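Local coordinates for Mgp-operon protein 3 (Mycoplasma pneumoniae, PDB 6RJ1) that probably serves in adhesion of the bacterium to host cells, as an extracellular, membrane-anchored partner of the P1 adhesin, at residues T160-V170 and A651-Y662; D586-L594 and T825-S833. All blocks are in the same frame, centred on the assembly; numbering follows the deposited sequence.

Contact 1 (T160-V170 and A651-Y662); sequences TLQDLLVEQPV and ASLINASPLNSY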
# COMPACT_ATOMS: atom_id res chain seq x y z
N THR A 160 10.08 -1.25 -19.72
CA THR A 160 9.52 -0.45 -18.63
C THR A 160 10.48 -0.44 -17.44
O THR A 160 10.73 0.63 -16.87
CB THR A 160 8.15 -1.00 -18.17
OG1 THR A 160 7.29 -1.17 -19.29
CG2 THR A 160 7.47 -0.11 -17.11
N LEU A 161 11.00 -1.62 -17.07
CA LEU A 161 11.90 -1.80 -15.93
C LEU A 161 13.24 -1.10 -16.10
O LEU A 161 13.82 -0.65 -15.11
CB LEU A 161 12.07 -3.28 -15.60
CG LEU A 161 10.79 -4.03 -15.18
CD1 LEU A 161 11.01 -5.52 -15.15
CD2 LEU A 161 10.24 -3.52 -13.84
N GLN A 162 13.69 -0.95 -17.34
CA GLN A 162 14.94 -0.27 -17.67
C GLN A 162 14.87 1.21 -17.30
O GLN A 162 15.87 1.77 -16.85
CB GLN A 162 15.27 -0.40 -19.16
CG GLN A 162 15.79 -1.75 -19.56
CD GLN A 162 16.49 -1.68 -20.88
OE1 GLN A 162 17.73 -1.61 -20.95
NE2 GLN A 162 15.72 -1.69 -21.96
N ASP A 163 13.69 1.82 -17.47
CA ASP A 163 13.47 3.24 -17.20
C ASP A 163 12.66 3.51 -15.94
O ASP A 163 12.50 4.67 -15.57
CB ASP A 163 12.81 3.91 -18.40
CG ASP A 163 13.75 4.29 -19.53
OD1 ASP A 163 14.97 4.50 -19.24
OD2 ASP A 163 13.28 4.42 -20.69
N LEU A 164 12.16 2.45 -15.28
CA LEU A 164 11.35 2.58 -14.07
C LEU A 164 12.06 3.30 -12.93
O LEU A 164 13.21 2.98 -12.59
CB LEU A 164 10.81 1.22 -13.59
CG LEU A 164 9.83 1.25 -12.42
CD1 LEU A 164 8.45 1.69 -12.86
CD2 LEU A 164 9.76 -0.09 -11.74
N LEU A 165 11.35 4.27 -12.36
CA LEU A 165 11.76 5.09 -11.23
C LEU A 165 10.86 4.76 -10.04
O LEU A 165 9.65 4.71 -10.20
CB LEU A 165 11.58 6.57 -11.61
CG LEU A 165 12.82 7.42 -11.85
CD1 LEU A 165 13.85 6.71 -12.69
CD2 LEU A 165 12.43 8.71 -12.52
N VAL A 166 11.46 4.47 -8.87
CA VAL A 166 10.71 4.18 -7.65
C VAL A 166 11.10 5.21 -6.58
O VAL A 166 12.28 5.45 -6.35
CB VAL A 166 10.87 2.71 -7.14
CG1 VAL A 166 9.93 2.43 -5.97
CG2 VAL A 166 10.65 1.69 -8.26
N GLU A 167 10.10 5.81 -5.95
CA GLU A 167 10.29 6.80 -4.89
C GLU A 167 10.85 6.12 -3.63
O GLU A 167 10.43 5.00 -3.31
CB GLU A 167 8.96 7.48 -4.55
CG GLU A 167 9.11 8.76 -3.75
CD GLU A 167 7.86 9.24 -3.04
OE1 GLU A 167 6.79 8.60 -3.20
OE2 GLU A 167 7.94 10.27 -2.33
N GLN A 168 11.75 6.81 -2.90
CA GLN A 168 12.27 6.31 -1.63
C GLN A 168 11.08 6.11 -0.66
O GLN A 168 10.09 6.84 -0.77
CB GLN A 168 13.38 7.22 -1.06
CG GLN A 168 12.94 8.60 -0.59
CD GLN A 168 14.10 9.42 -0.08
OE1 GLN A 168 14.32 10.55 -0.52
NE2 GLN A 168 14.87 8.88 0.85
N PRO A 169 11.07 5.06 0.20
CA PRO A 169 9.89 4.84 1.04
C PRO A 169 9.56 6.00 1.98
O PRO A 169 10.45 6.73 2.43
CB PRO A 169 10.23 3.55 1.80
CG PRO A 169 11.31 2.91 1.01
CD PRO A 169 12.10 4.04 0.45
N VAL A 170 8.26 6.20 2.21
CA VAL A 170 7.76 7.23 3.11
C VAL A 170 7.91 6.66 4.52
O VAL A 170 7.41 5.57 4.82
CB VAL A 170 6.30 7.65 2.80
CG1 VAL A 170 5.78 8.66 3.81
CG2 VAL A 170 6.16 8.19 1.38
N ALA A 651 8.21 7.34 -19.75
CA ALA A 651 8.56 6.15 -18.99
C ALA A 651 7.68 6.05 -17.75
O ALA A 651 6.89 6.95 -17.52
CB ALA A 651 10.02 6.21 -18.59
N SER A 652 7.80 4.96 -16.96
CA SER A 652 6.98 4.75 -15.76
C SER A 652 7.68 5.14 -14.47
O SER A 652 8.89 4.96 -14.32
CB SER A 652 6.49 3.30 -15.67
OG SER A 652 5.37 3.08 -16.50
N LEU A 653 6.88 5.64 -13.52
CA LEU A 653 7.34 6.08 -12.21
C LEU A 653 6.37 5.58 -11.12
O LEU A 653 5.16 5.80 -11.24
CB LEU A 653 7.44 7.62 -12.25
CG LEU A 653 7.77 8.37 -10.96
CD1 LEU A 653 8.62 9.58 -11.27
CD2 LEU A 653 6.50 8.82 -10.24
N ILE A 654 6.90 4.96 -10.05
CA ILE A 654 6.12 4.47 -8.92
C ILE A 654 6.42 5.29 -7.65
O ILE A 654 7.58 5.45 -7.26
CB ILE A 654 6.26 2.93 -8.70
CG1 ILE A 654 5.76 2.13 -9.95
CG2 ILE A 654 5.53 2.47 -7.41
CD1 ILE A 654 6.27 0.71 -10.04
N ASN A 655 5.34 5.81 -7.03
CA ASN A 655 5.31 6.57 -5.79
C ASN A 655 5.13 5.61 -4.62
O ASN A 655 4.33 4.67 -4.71
CB ASN A 655 4.17 7.57 -5.83
CG ASN A 655 4.42 8.73 -6.77
OD1 ASN A 655 5.56 9.14 -6.99
ND2 ASN A 655 3.35 9.32 -7.30
N ALA A 656 5.86 5.84 -3.53
CA ALA A 656 5.81 5.01 -2.33
C ALA A 656 4.60 5.36 -1.42
O ALA A 656 4.70 5.25 -0.19
CB ALA A 656 7.12 5.14 -1.58
N SER A 657 3.46 5.75 -2.03
CA SER A 657 2.24 6.19 -1.34
C SER A 657 0.96 6.04 -2.22
O SER A 657 1.10 5.83 -3.44
CB SER A 657 2.40 7.65 -0.93
OG SER A 657 2.06 8.53 -1.99
N PRO A 658 -0.28 6.23 -1.68
CA PRO A 658 -1.47 6.11 -2.53
C PRO A 658 -1.75 7.32 -3.44
O PRO A 658 -2.81 7.36 -4.09
CB PRO A 658 -2.61 5.88 -1.51
CG PRO A 658 -1.95 5.72 -0.19
CD PRO A 658 -0.68 6.47 -0.28
N LEU A 659 -0.81 8.29 -3.52
CA LEU A 659 -0.95 9.48 -4.37
C LEU A 659 -0.27 9.38 -5.72
O LEU A 659 0.88 8.95 -5.80
CB LEU A 659 -0.49 10.76 -3.67
CG LEU A 659 -1.27 11.21 -2.42
CD1 LEU A 659 -0.93 12.63 -2.09
CD2 LEU A 659 -2.78 11.05 -2.58
N ASN A 660 -0.97 9.83 -6.78
CA ASN A 660 -0.45 9.90 -8.15
C ASN A 660 0.35 11.18 -8.33
O ASN A 660 1.45 11.14 -8.88
CB ASN A 660 -1.57 9.83 -9.20
CG ASN A 660 -1.88 8.45 -9.69
OD1 ASN A 660 -1.62 7.44 -9.02
ND2 ASN A 660 -2.44 8.36 -10.89
N SER A 661 -0.19 12.31 -7.85
CA SER A 661 0.44 13.63 -7.94
C SER A 661 0.90 14.14 -6.58
O SER A 661 0.17 14.02 -5.59
CB SER A 661 -0.49 14.64 -8.60
OG SER A 661 0.11 15.92 -8.69
N TYR A 662 2.10 14.74 -6.56
CA TYR A 662 2.71 15.35 -5.39
C TYR A 662 2.81 16.86 -5.59
O TYR A 662 3.54 17.53 -4.86
CB TYR A 662 4.11 14.77 -5.17
CG TYR A 662 4.13 13.42 -4.50
CD1 TYR A 662 3.58 13.23 -3.23
CD2 TYR A 662 4.79 12.34 -5.09
CE1 TYR A 662 3.66 12.00 -2.58
CE2 TYR A 662 4.89 11.11 -4.44
CZ TYR A 662 4.32 10.95 -3.18
OH TYR A 662 4.41 9.74 -2.55
O HOH W 1 9.47 2.90 -17.75
O HOH W 2 6.57 3.93 1.34

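Contact 2 (D586-L594 and T825-S833); sequences DSDGGYKAL and TDKNSEPIS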
# COMPACT_ATOMS: atom_id res chain seq x y z
N ASP A 586 -20.71 19.29 -11.46
CA ASP A 586 -21.94 19.04 -12.20
C ASP A 586 -22.23 17.54 -12.43
O ASP A 586 -23.08 17.22 -13.26
CB ASP A 586 -21.87 19.78 -13.55
CG ASP A 586 -20.76 19.29 -14.46
OD1 ASP A 586 -19.62 19.10 -13.98
OD2 ASP A 586 -21.02 19.11 -15.66
N SER A 587 -21.55 16.64 -11.69
CA SER A 587 -21.78 15.20 -11.84
C SER A 587 -23.20 14.84 -11.44
O SER A 587 -23.77 15.48 -10.55
CB SER A 587 -20.82 14.41 -10.96
OG SER A 587 -19.47 14.61 -11.33
N ASP A 588 -23.76 13.81 -12.09
CA ASP A 588 -25.09 13.31 -11.76
C ASP A 588 -25.03 12.56 -10.43
O ASP A 588 -23.95 12.13 -10.01
CB ASP A 588 -25.64 12.42 -12.89
CG ASP A 588 -25.99 13.19 -14.15
OD1 ASP A 588 -26.71 14.21 -14.06
OD2 ASP A 588 -25.55 12.75 -15.24
N GLY A 589 -26.18 12.47 -9.76
CA GLY A 589 -26.31 11.84 -8.45
C GLY A 589 -26.11 10.34 -8.43
O GLY A 589 -26.32 9.66 -9.43
N GLY A 590 -25.71 9.85 -7.27
CA GLY A 590 -25.52 8.43 -7.03
C GLY A 590 -24.07 8.03 -7.12
O GLY A 590 -23.28 8.71 -7.77
N TYR A 591 -23.72 6.90 -6.47
CA TYR A 591 -22.35 6.40 -6.48
C TYR A 591 -21.82 6.14 -7.88
O TYR A 591 -20.74 6.64 -8.20
CB TYR A 591 -22.18 5.15 -5.59
CG TYR A 591 -20.75 4.64 -5.54
CD1 TYR A 591 -19.81 5.22 -4.69
CD2 TYR A 591 -20.33 3.59 -6.35
CE1 TYR A 591 -18.49 4.75 -4.64
CE2 TYR A 591 -19.02 3.12 -6.32
CZ TYR A 591 -18.10 3.70 -5.46
OH TYR A 591 -16.80 3.25 -5.43
N LYS A 592 -22.56 5.37 -8.71
CA LYS A 592 -22.12 5.02 -10.06
C LYS A 592 -21.90 6.21 -10.98
O LYS A 592 -20.91 6.22 -11.70
CB LYS A 592 -23.03 3.98 -10.73
CG LYS A 592 -22.28 3.14 -11.77
CD LYS A 592 -23.10 1.96 -12.30
CE LYS A 592 -22.25 0.75 -12.60
NZ LYS A 592 -21.77 0.07 -11.36
N ALA A 593 -22.79 7.21 -10.94
CA ALA A 593 -22.64 8.39 -11.78
C ALA A 593 -21.40 9.18 -11.41
O ALA A 593 -20.70 9.67 -12.31
CB ALA A 593 -23.87 9.27 -11.69
N LEU A 594 -21.09 9.28 -10.10
CA LEU A 594 -19.93 9.99 -9.58
C LEU A 594 -18.62 9.34 -9.98
O LEU A 594 -17.71 10.03 -10.43
CB LEU A 594 -19.99 10.14 -8.05
CG LEU A 594 -20.99 11.13 -7.47
CD1 LEU A 594 -21.14 10.92 -5.99
CD2 LEU A 594 -20.59 12.56 -7.73
N THR A 825 -29.16 -4.31 -6.41
CA THR A 825 -29.74 -3.96 -7.72
C THR A 825 -29.45 -2.49 -8.10
O THR A 825 -28.97 -2.24 -9.21
CB THR A 825 -31.25 -4.29 -7.75
OG1 THR A 825 -31.47 -5.63 -7.30
CG2 THR A 825 -31.87 -4.11 -9.15
N ASP A 826 -29.73 -1.54 -7.17
CA ASP A 826 -29.57 -0.09 -7.35
C ASP A 826 -28.11 0.36 -7.50
O ASP A 826 -27.25 0.03 -6.68
CB ASP A 826 -30.27 0.68 -6.21
CG ASP A 826 -30.46 2.16 -6.48
OD1 ASP A 826 -31.16 2.51 -7.47
OD2 ASP A 826 -29.94 2.98 -5.70
N LYS A 827 -27.85 1.15 -8.58
CA LYS A 827 -26.54 1.72 -8.93
C LYS A 827 -26.30 3.11 -8.29
O LYS A 827 -25.15 3.54 -8.16
CB LYS A 827 -26.33 1.75 -10.46
CG LYS A 827 -27.34 2.59 -11.26
CD LYS A 827 -26.68 3.29 -12.46
CE LYS A 827 -26.64 2.46 -13.72
NZ LYS A 827 -27.96 2.41 -14.41
N ASN A 828 -27.39 3.79 -7.89
CA ASN A 828 -27.37 5.09 -7.20
C ASN A 828 -26.92 4.89 -5.76
O ASN A 828 -26.34 5.80 -5.15
CB ASN A 828 -28.76 5.75 -7.22
CG ASN A 828 -29.00 6.64 -8.40
OD1 ASN A 828 -29.44 6.20 -9.47
ND2 ASN A 828 -28.75 7.93 -8.23
N SER A 829 -27.21 3.69 -5.21
CA SER A 829 -26.84 3.30 -3.85
C SER A 829 -25.34 3.08 -3.76
O SER A 829 -24.72 2.57 -4.70
CB SER A 829 -27.58 2.02 -3.46
OG SER A 829 -28.97 2.25 -3.28
N GLU A 830 -24.75 3.50 -2.62
CA GLU A 830 -23.33 3.29 -2.34
C GLU A 830 -23.05 1.77 -2.26
O GLU A 830 -23.97 1.03 -1.90
CB GLU A 830 -22.89 4.01 -1.06
CG GLU A 830 -22.26 5.36 -1.35
CD GLU A 830 -21.30 5.87 -0.28
OE1 GLU A 830 -21.74 6.67 0.58
OE2 GLU A 830 -20.11 5.46 -0.31
N PRO A 831 -21.85 1.27 -2.66
CA PRO A 831 -21.62 -0.18 -2.62
C PRO A 831 -21.74 -0.71 -1.20
O PRO A 831 -21.20 -0.11 -0.26
CB PRO A 831 -20.20 -0.34 -3.18
CG PRO A 831 -19.56 0.99 -2.99
CD PRO A 831 -20.66 1.99 -3.15
N ILE A 832 -22.51 -1.80 -1.05
CA ILE A 832 -22.74 -2.41 0.25
C ILE A 832 -21.56 -3.36 0.64
O ILE A 832 -21.53 -3.85 1.77
CB ILE A 832 -24.14 -3.07 0.37
CG1 ILE A 832 -24.43 -4.10 -0.74
CG2 ILE A 832 -25.24 -1.98 0.44
CD1 ILE A 832 -25.69 -5.02 -0.49
N SER A 833 -20.56 -3.54 -0.27
CA SER A 833 -19.36 -4.36 -0.09
C SER A 833 -18.26 -3.61 0.68
O SER A 833 -17.34 -4.23 1.20
CB SER A 833 -18.81 -4.81 -1.44
OG SER A 833 -18.37 -3.70 -2.22

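Contact 1 (T160-V170 and A651-Y662)
Glu167 and Tyr662 meet through one carboxylate oxygen: Tyr662 OH donates to the syn lone pair of Glu167 OE1 at 2.7 Å, with the carboxylate and ring planes 69° apart. The same OE1 accepts the backbone N of Ala656 at 2.9 Å, on its anti side and 22° out of the carboxylate plane. Glu167 reaches both because CG stands anti to its backbone N (chi1 -165°) and the chain runs on extended.

Behind this lies a parallel ladder of strands 165-167 and 651-654. Leu165 N donates to Ser652 O, Ile654 N to Leu165 O at 2.8 Å, and Glu167 N to Ile654 O. On one face of the sheet Leu165 CD2 lies 4.1 Å from Leu653 CD1; elsewhere Leu164 CD1 packs on Ile654 CD1 at 3.7 Å, branched aliphatic residues suiting a buried position. Ala656, with no side chain beyond CB, fits close against the turning chain, its CB 3.5 Å from Gln168 O. One water joins Thr160 O to Ser652 N, another Val170 N to Ala656 O.

Farther out, Ser657 OG donates to Tyr662 OH at 2.7 Å and, in an ST turn, accepts from Leu659 N, so the phenol is positioned by its own loop. Arg181 and Arg227 form salt bridges with Glu167 OE2. Two donors on one oxygen and two arginines on the other would be expected to stabilise Glu167 as a buried carboxylate.

Contact 2 (D586-L594 and T825-S833)
Tyr591 receives Pro831 over one face of its ring: Pro831 CD stands 3.4 Å from the ring centroid and only 7° off the normal, a CH-pi contact in which the two side chains cross at about a right angle. The bond from CA to CB of Tyr591 points toward 825-833, and CG anti to the backbone N (chi1 -178°) then sets the ring face against Pro831. Proline suits the spot, since its CD is a polarised methylene next to nitrogen, held by the pyrrolidine ring over the centre of the aromatic face, with CG near the CZ side. Glu830 CG adds a looser touch, 4.1 Å from Tyr591 CD1.

The polar part is carried by the backbone at the start of helix 591-595, where amides have no preceding turn to bond to. Tyr591 N donates to Asn828 O at 3.1 Å, from well above the carbonyl plane (49° out of it), while Lys592 N donates to Lys827 O at 3.2 Å and approaches closer to that carbonyl's plane. Two successive loop carbonyls thus satisfy two successive first-turn amides. Gly590, at the N-cap, adopts a positive phi, and its bare CA lies 3.3 Å from Asn828 O and close to Asn828 ND2, an approach that suits a residue without CB. Within the loop, Ser829 OG donates to the anti lone pair of Asp826 OD2 at 2.7 Å, and Ser829 N adds a weak bond to the same oxygen. The aliphatic parts of Lys592 and Lys827 cross, CD of Lys592 lying 3.7 Å from CB of Lys827, and both chains then lead their ammonium groups away.

The contact lies at the surface, between helix 591-595 and the loop leading into strand 834-838; His731 of strand 723-732 also touches Pro831 and meets the Tyr591 ring with the planes nearly parallel.

In the fold
From the N terminus the chain first passes through 160-170, then 586-594, 651-662 and finally 825-833, so the two contacts cross rather than nest. Contact 1 closes a loop of 480 intervening residues and joins the short strand 165-167 to strand 650-654 inside the large mixed sheet, where 549-563 and 229-230 are further neighbours. Contact 2 closes a shorter excursion of 230 residues and ties helix 591-595 to the loop between strands 820-821 and 834-838, which belong to a separate antiparallel sheet. Their centres are 31 Å apart and their nearest atoms about 15 Å, one buried, the other at the surface.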